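Local coordinates for transcriptional regulator AefR (Pseudomonas syringae pv. tomato, PDB 3CDL), which regulates transcription as a TetR-family regulator, probably by binding cis-regulatory DNA through its helix-turn-helix domain, at the interface of chains A and B. Residues are numbered along the deposited sequence; one frame, centred on the assembly and turned at random. Chains: chain A/B, Transcriptional regulator AefR.

Contact 1: the interface of chains A and B. Residues chain A 154, 157-158; chain B 162, 166, 190-191, 194.
The side-chain carbonyl oxygen of A:Gln158, OE1, meets two groups of chain B: the hydroxyl OG of B:Ser190, in a weak and doubtful hydrogen bond of 3.4 Å, since it is modelled too close to the A:Phe154 ring edge, and the terminal methyl CE of the selenomethionine B:Met194. This is part of the helix-packed interface through which TetR-family regulators typically pair by their C-terminal domains. CE lies beside the whole amide, near OE1 and NE2 and 3.5 Å from the carbon CD of A:Gln158; as modelled, the B:Met194 chain bends at chi3 (-19°, nearly eclipsed) and brings the methyl alongside. The A:Gln158 chain is extended beyond CG, and CG passes the edge of the B:Phe166 ring, 3.8 Å from CE2; amide and ring planes are 62° apart. Over one face of the same ring sits the methyl CG2 of A:Thr157, 3.8 Å from its centroid in a CH-pi contact displaced toward the rim. In the ring plane, CZ of B:Phe166 lies 3.3 Å from the carbonyl O of A:Phe154. That CZ lies over a face of the A:Phe154 ring, 3.8 Å from CD1, the side chains crossing at about a right angle. CD1 of B:Leu162 packs alongside the aliphatic CB and CG of A:Gln158.

Contact 2: the interface of chains A and B. Residues chain A 162, 165-166, 187, 190; chain B 154, 157-158.
Helix 152-167 of chain B lays B:Phe154, B:Thr157 and B:Gln158 against helices 152-167 and 181-199 of chain A, a helix-to-helix packing of the kind by which TetR-family regulators dimerise. A:Phe166 is inserted among the three chain B residues. The methyl CG2 of B:Thr157 rests over one face of its ring, 3.8 Å from the centroid (CH-pi), while CG1 of A:Val187, from its own chain, backs the opposite face, so the ring is held between two methyls. In the ring plane the edge meets the carbonyl O of B:Phe154, 3.5 Å from CZ, and CG of B:Gln158. CZ of A:Phe166 also lies over the centre of one face of the B:Phe154 ring. With CG anti to the backbone N (chi1 -168°), B:Phe154 extends toward helix 181-199, where CE1 touches CG1 of A:Val187 at 3.6 Å and CE2 meets CB of A:Ser190 at the ring edge. The hydroxyl OG of A:Ser190 donates a hydrogen bond to OE1 of B:Gln158, 3.1 Å long. It arrives at 122° to the C=O bond and 22° off the carbonyl plane. The aliphatic start of B:Gln158 packs across A:Leu162 at about a right angle, CB 3.7 Å from CD2 of the leucine. The patch lies in the C-terminal domain, where helix 152-167 of one subunit packs against helices 152-167 and 181-199 of the other.

Contact 3: the interface of chains A and B. Residues chain A 173-174; chain B 113-114, 120, 124.
The backbone of A:Thr173 and A:Phe174 ends the short helix 169-174; it leaves helical values at A:Phe174 (psi 36°), and the carbonyls of both residues face chain B. This is a side patch of the TetR-family C-terminal domain pairing, where the helix end meets helices 100-114 and 117-125 of the partner. The hydroxyl OG1 of B:Thr113 donates a 2.6 Å hydrogen bond to the carbonyl O of A:Thr173. The approach is fairly straight, 156° at the carbonyl oxygen, with the donor somewhat tilted from the carbonyl plane. The bond occupies an acceptor at the C-terminal end of the helix, where the partial negative charge of the helix would probably favour a donor. The next carbonyl, O of A:Phe174, faces hydrocarbon: CD2 of B:Leu124 is 3.4 Å away, and CB of B:Ala120 is also near. The A:Phe174 ring is directed along helix 117-125 by a first torsion of 55°, which puts CG between the backbone N and the carbonyl carbon. Its CD2 then packs against CB of B:Leu124 at 3.7 Å, the two side chains slanting across each other. The methyl CB of B:Ala120 packs against CA of A:Phe174.

Contact 1: the interface of chains A and B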
loop_
_atom_site.group_PDB
_atom_site.type_symbol
_atom_site.label_atom_id
_atom_site.label_comp_id
_atom_site.label_asym_id
_atom_site.label_seq_id
_atom_site.Cartn_x
_atom_site.Cartn_y
_atom_site.Cartn_z
ATOM N N PHE A 154 15.725 -6.060 -1.426
ATOM C CA PHE A 154 15.344 -4.962 -2.259
ATOM C C PHE A 154 14.635 -5.503 -3.488
ATOM O O PHE A 154 13.676 -4.908 -3.984
ATOM C CB PHE A 154 16.626 -4.218 -2.655
ATOM C CG PHE A 154 16.465 -3.236 -3.781
ATOM C CD1 PHE A 154 16.465 -1.858 -3.521
ATOM C CD2 PHE A 154 16.370 -3.668 -5.103
ATOM C CE1 PHE A 154 16.335 -0.936 -4.538
ATOM C CE2 PHE A 154 16.225 -2.733 -6.144
ATOM C CZ PHE A 154 16.225 -1.369 -5.854
ATOM N N THR A 157 11.194 -6.895 -2.394
ATOM C CA THR A 157 10.281 -5.771 -2.317
ATOM C C THR A 157 9.708 -5.421 -3.678
ATOM O O THR A 157 8.523 -5.109 -3.775
ATOM C CB THR A 157 10.925 -4.480 -1.737
ATOM O OG1 THR A 157 11.332 -4.690 -0.393
ATOM C CG2 THR A 157 9.911 -3.374 -1.708
ATOM N N GLN A 158 10.548 -5.425 -4.711
ATOM C CA GLN A 158 10.101 -5.044 -6.063
ATOM C C GLN A 158 9.229 -6.107 -6.649
ATOM O O GLN A 158 8.280 -5.805 -7.332
ATOM C CB GLN A 158 11.269 -4.860 -7.023
ATOM C CG GLN A 158 12.059 -3.621 -6.838
ATOM C CD GLN A 158 13.292 -3.615 -7.716
ATOM O OE1 GLN A 158 13.647 -2.581 -8.319
ATOM N NE2 GLN A 158 13.968 -4.771 -7.797
ATOM N N LEU B 162 7.012 0.369 -8.399
ATOM C CA LEU B 162 8.455 0.221 -8.226
ATOM C C LEU B 162 9.055 1.315 -7.338
ATOM O O LEU B 162 10.089 1.092 -6.759
ATOM C CB LEU B 162 9.155 0.143 -9.592
ATOM C CG LEU B 162 9.514 -1.240 -10.207
ATOM C CD1 LEU B 162 9.219 -2.455 -9.303
ATOM C CD2 LEU B 162 8.988 -1.447 -11.656
ATOM N N PHE B 166 8.912 1.427 -1.873
ATOM C CA PHE B 166 10.031 1.890 -1.038
ATOM C C PHE B 166 9.771 3.264 -0.427
ATOM O O PHE B 166 10.168 3.541 0.705
ATOM C CB PHE B 166 11.339 1.986 -1.861
ATOM C CG PHE B 166 11.810 0.667 -2.403
ATOM C CD1 PHE B 166 12.376 -0.293 -1.549
ATOM C CD2 PHE B 166 11.663 0.364 -3.766
ATOM C CE1 PHE B 166 12.808 -1.517 -2.044
ATOM C CE2 PHE B 166 12.082 -0.855 -4.270
ATOM C CZ PHE B 166 12.653 -1.795 -3.415
ATOM N N SER B 190 16.826 1.346 -10.717
ATOM C CA SER B 190 16.334 0.001 -11.029
ATOM C C SER B 190 14.929 -0.025 -11.561
ATOM O O SER B 190 14.628 -0.857 -12.405
ATOM C CB SER B 190 16.478 -1.039 -9.899
ATOM O OG SER B 190 16.248 -0.446 -8.653
ATOM N N ALA B 191 14.077 0.882 -11.094
ATOM C CA ALA B 191 12.714 0.981 -11.629
ATOM C C ALA B 191 12.806 1.212 -13.106
ATOM O O ALA B 191 12.276 0.407 -13.876
ATOM C CB ALA B 191 11.927 2.078 -10.950
HETATM N N MSE B 194 14.425 -1.736 -14.963
HETATM C CA MSE B 194 13.493 -2.836 -15.020
HETATM C C MSE B 194 12.390 -2.512 -16.017
HETATM O O MSE B 194 12.063 -3.330 -16.865
HETATM C CB MSE B 194 12.905 -3.109 -13.642
HETATM C CG MSE B 194 11.893 -4.226 -13.652
HETATM SE SE MSE B 194 11.689 -5.004 -11.918
HETATM C CE MSE B 194 13.365 -4.334 -11.156
#

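Contact 2: the interface of chains A and B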
loop_
_atom_site.group_PDB
_atom_site.type_symbol
_atom_site.label_atom_id
_atom_site.label_comp_id
_atom_site.label_asym_id
_atom_site.label_seq_id
_atom_site.Cartn_x
_atom_site.Cartn_y
_atom_site.Cartn_z
ATOM N N LEU A 162 4.909 -5.516 -7.615
ATOM C CA LEU A 162 4.328 -5.766 -8.923
ATOM C C LEU A 162 3.051 -6.586 -8.830
ATOM O O LEU A 162 2.285 -6.675 -9.790
ATOM C CB LEU A 162 5.368 -6.471 -9.807
ATOM C CG LEU A 162 6.534 -5.639 -10.372
ATOM C CD1 LEU A 162 7.310 -6.529 -11.267
ATOM C CD2 LEU A 162 6.096 -4.377 -11.111
ATOM N N SER A 165 0.568 -3.973 -5.837
ATOM C CA SER A 165 -0.003 -2.747 -6.427
ATOM C C SER A 165 -1.353 -2.946 -7.104
ATOM O O SER A 165 -2.101 -1.981 -7.288
ATOM C CB SER A 165 0.964 -2.069 -7.420
ATOM O OG SER A 165 1.457 -2.958 -8.409
ATOM N N PHE A 166 -1.662 -4.179 -7.476
ATOM C CA PHE A 166 -2.850 -4.472 -8.269
ATOM C C PHE A 166 -3.883 -5.181 -7.414
ATOM O O PHE A 166 -5.093 -5.057 -7.646
ATOM C CB PHE A 166 -2.494 -5.412 -9.419
ATOM C CG PHE A 166 -1.724 -4.762 -10.547
ATOM C CD1 PHE A 166 -2.390 -4.014 -11.539
ATOM C CD2 PHE A 166 -0.329 -4.935 -10.660
ATOM C CE1 PHE A 166 -1.679 -3.429 -12.577
ATOM C CE2 PHE A 166 0.369 -4.360 -11.708
ATOM C CZ PHE A 166 -0.315 -3.609 -12.682
ATOM N N VAL A 187 -1.149 -10.021 -14.263
ATOM C CA VAL A 187 -0.195 -9.318 -13.402
ATOM C C VAL A 187 0.897 -10.288 -12.937
ATOM O O VAL A 187 2.050 -9.875 -12.816
ATOM C CB VAL A 187 -0.796 -8.424 -12.215
ATOM C CG1 VAL A 187 -2.223 -7.894 -12.515
ATOM C CG2 VAL A 187 -0.726 -9.112 -10.917
ATOM N N SER A 190 3.233 -10.659 -16.106
ATOM C CA SER A 190 3.954 -9.422 -16.368
ATOM C C SER A 190 5.057 -9.206 -15.340
ATOM O O SER A 190 6.170 -8.846 -15.699
ATOM C CB SER A 190 3.021 -8.230 -16.362
ATOM O OG SER A 190 3.596 -7.172 -17.092
ATOM N N PHE B 154 -2.099 -0.246 -16.986
ATOM C CA PHE B 154 -1.407 -1.423 -16.453
ATOM C C PHE B 154 0.100 -1.130 -16.269
ATOM O O PHE B 154 0.700 -1.432 -15.232
ATOM C CB PHE B 154 -1.657 -2.611 -17.382
ATOM C CG PHE B 154 -1.251 -3.930 -16.811
ATOM C CD1 PHE B 154 -2.150 -4.684 -16.061
ATOM C CD2 PHE B 154 0.037 -4.440 -17.033
ATOM C CE1 PHE B 154 -1.782 -5.907 -15.529
ATOM C CE2 PHE B 154 0.420 -5.687 -16.505
ATOM C CZ PHE B 154 -0.498 -6.416 -15.757
ATOM N N THR B 157 0.995 1.518 -13.402
ATOM C CA THR B 157 0.836 0.946 -12.058
ATOM C C THR B 157 2.114 0.270 -11.562
ATOM O O THR B 157 2.551 0.505 -10.447
ATOM C CB THR B 157 -0.391 0.016 -12.019
ATOM O OG1 THR B 157 -1.520 0.762 -12.488
ATOM C CG2 THR B 157 -0.655 -0.531 -10.583
ATOM N N GLN B 158 2.709 -0.539 -12.424
ATOM C CA GLN B 158 3.993 -1.182 -12.182
ATOM C C GLN B 158 5.056 -0.116 -11.980
ATOM O O GLN B 158 5.815 -0.148 -10.991
ATOM C CB GLN B 158 4.349 -2.063 -13.381
ATOM C CG GLN B 158 3.341 -3.181 -13.657
ATOM C CD GLN B 158 3.716 -3.994 -14.867
ATOM O OE1 GLN B 158 3.965 -5.179 -14.751
ATOM N NE2 GLN B 158 3.783 -3.361 -16.039
#

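Contact 3: the interface of chains A and B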
loop_
_atom_site.group_PDB
_atom_site.type_symbol
_atom_site.label_atom_id
_atom_site.label_comp_id
_atom_site.label_asym_id
_atom_site.label_seq_id
_atom_site.Cartn_x
_atom_site.Cartn_y
_atom_site.Cartn_z
ATOM N N THR A 173 -6.933 -0.663 0.908
ATOM C CA THR A 173 -7.108 0.755 1.253
ATOM C C THR A 173 -8.443 1.353 0.816
ATOM O O THR A 173 -8.886 2.306 1.446
ATOM C CB THR A 173 -5.921 1.653 0.798
ATOM O OG1 THR A 173 -5.915 1.746 -0.622
ATOM C CG2 THR A 173 -4.572 1.086 1.287
ATOM N N PHE A 174 -9.065 0.817 -0.251
ATOM C CA PHE A 174 -10.411 1.266 -0.677
ATOM C C PHE A 174 -11.342 0.160 -1.245
ATOM O O PHE A 174 -12.139 0.394 -2.144
ATOM C CB PHE A 174 -10.349 2.505 -1.610
ATOM C CG PHE A 174 -9.478 2.325 -2.816
ATOM C CD1 PHE A 174 -8.109 2.634 -2.757
ATOM C CD2 PHE A 174 -10.015 1.853 -4.020
ATOM C CE1 PHE A 174 -7.274 2.454 -3.876
ATOM C CE2 PHE A 174 -9.192 1.670 -5.150
ATOM C CZ PHE A 174 -7.819 1.983 -5.077
ATOM N N THR B 113 -9.936 6.213 4.888
ATOM C CA THR B 113 -10.743 5.391 3.970
ATOM C C THR B 113 -10.711 3.903 4.261
ATOM O O THR B 113 -11.665 3.209 3.939
ATOM C CB THR B 113 -10.519 5.697 2.427
ATOM O OG1 THR B 113 -9.533 4.825 1.877
ATOM C CG2 THR B 113 -10.089 7.110 2.198
ATOM N N ILE B 114 -9.632 3.431 4.884
ATOM C CA ILE B 114 -9.384 1.982 5.045
ATOM C C ILE B 114 -10.571 1.199 5.623
ATOM O O ILE B 114 -11.015 0.190 5.025
ATOM C CB ILE B 114 -8.038 1.672 5.792
ATOM C CG1 ILE B 114 -7.740 0.159 5.805
ATOM C CG2 ILE B 114 -7.999 2.299 7.199
ATOM C CD1 ILE B 114 -6.240 -0.190 5.760
ATOM N N ALA B 120 -14.385 4.893 0.940
ATOM C CA ALA B 120 -13.734 4.059 -0.071
ATOM C C ALA B 120 -14.362 4.299 -1.439
ATOM O O ALA B 120 -13.664 4.434 -2.421
ATOM C CB ALA B 120 -13.817 2.605 0.297
ATOM N N LEU B 124 -12.609 5.545 -4.917
ATOM C CA LEU B 124 -12.601 4.699 -6.088
ATOM C C LEU B 124 -13.416 5.223 -7.263
ATOM O O LEU B 124 -13.180 4.812 -8.390
ATOM C CB LEU B 124 -12.962 3.247 -5.714
ATOM C CG LEU B 124 -14.368 2.670 -5.506
ATOM C CD1 LEU B 124 -14.736 1.776 -6.681
ATOM C CD2 LEU B 124 -14.415 1.853 -4.214
#

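Contacts 1 and 2 are twins about the dimer two-fold, their C-alpha centres about 12 Å apart; both pair Phe154, Thr157 and Gln158 of one chain with Leu162, Phe166 and Ser190 of the other, with different side-chain settings. Helix 152-167 of each chain serves in both, through its first part and its last. The C-alpha centre of contact 3 lies about 25 Å from that of contact 1 and about 18 Å from that of contact 2; it uses helix 169-174, the next in sequence. The patches spread the pairing across the C-terminal domains, which would probably fix the relative position of the DNA-binding domains.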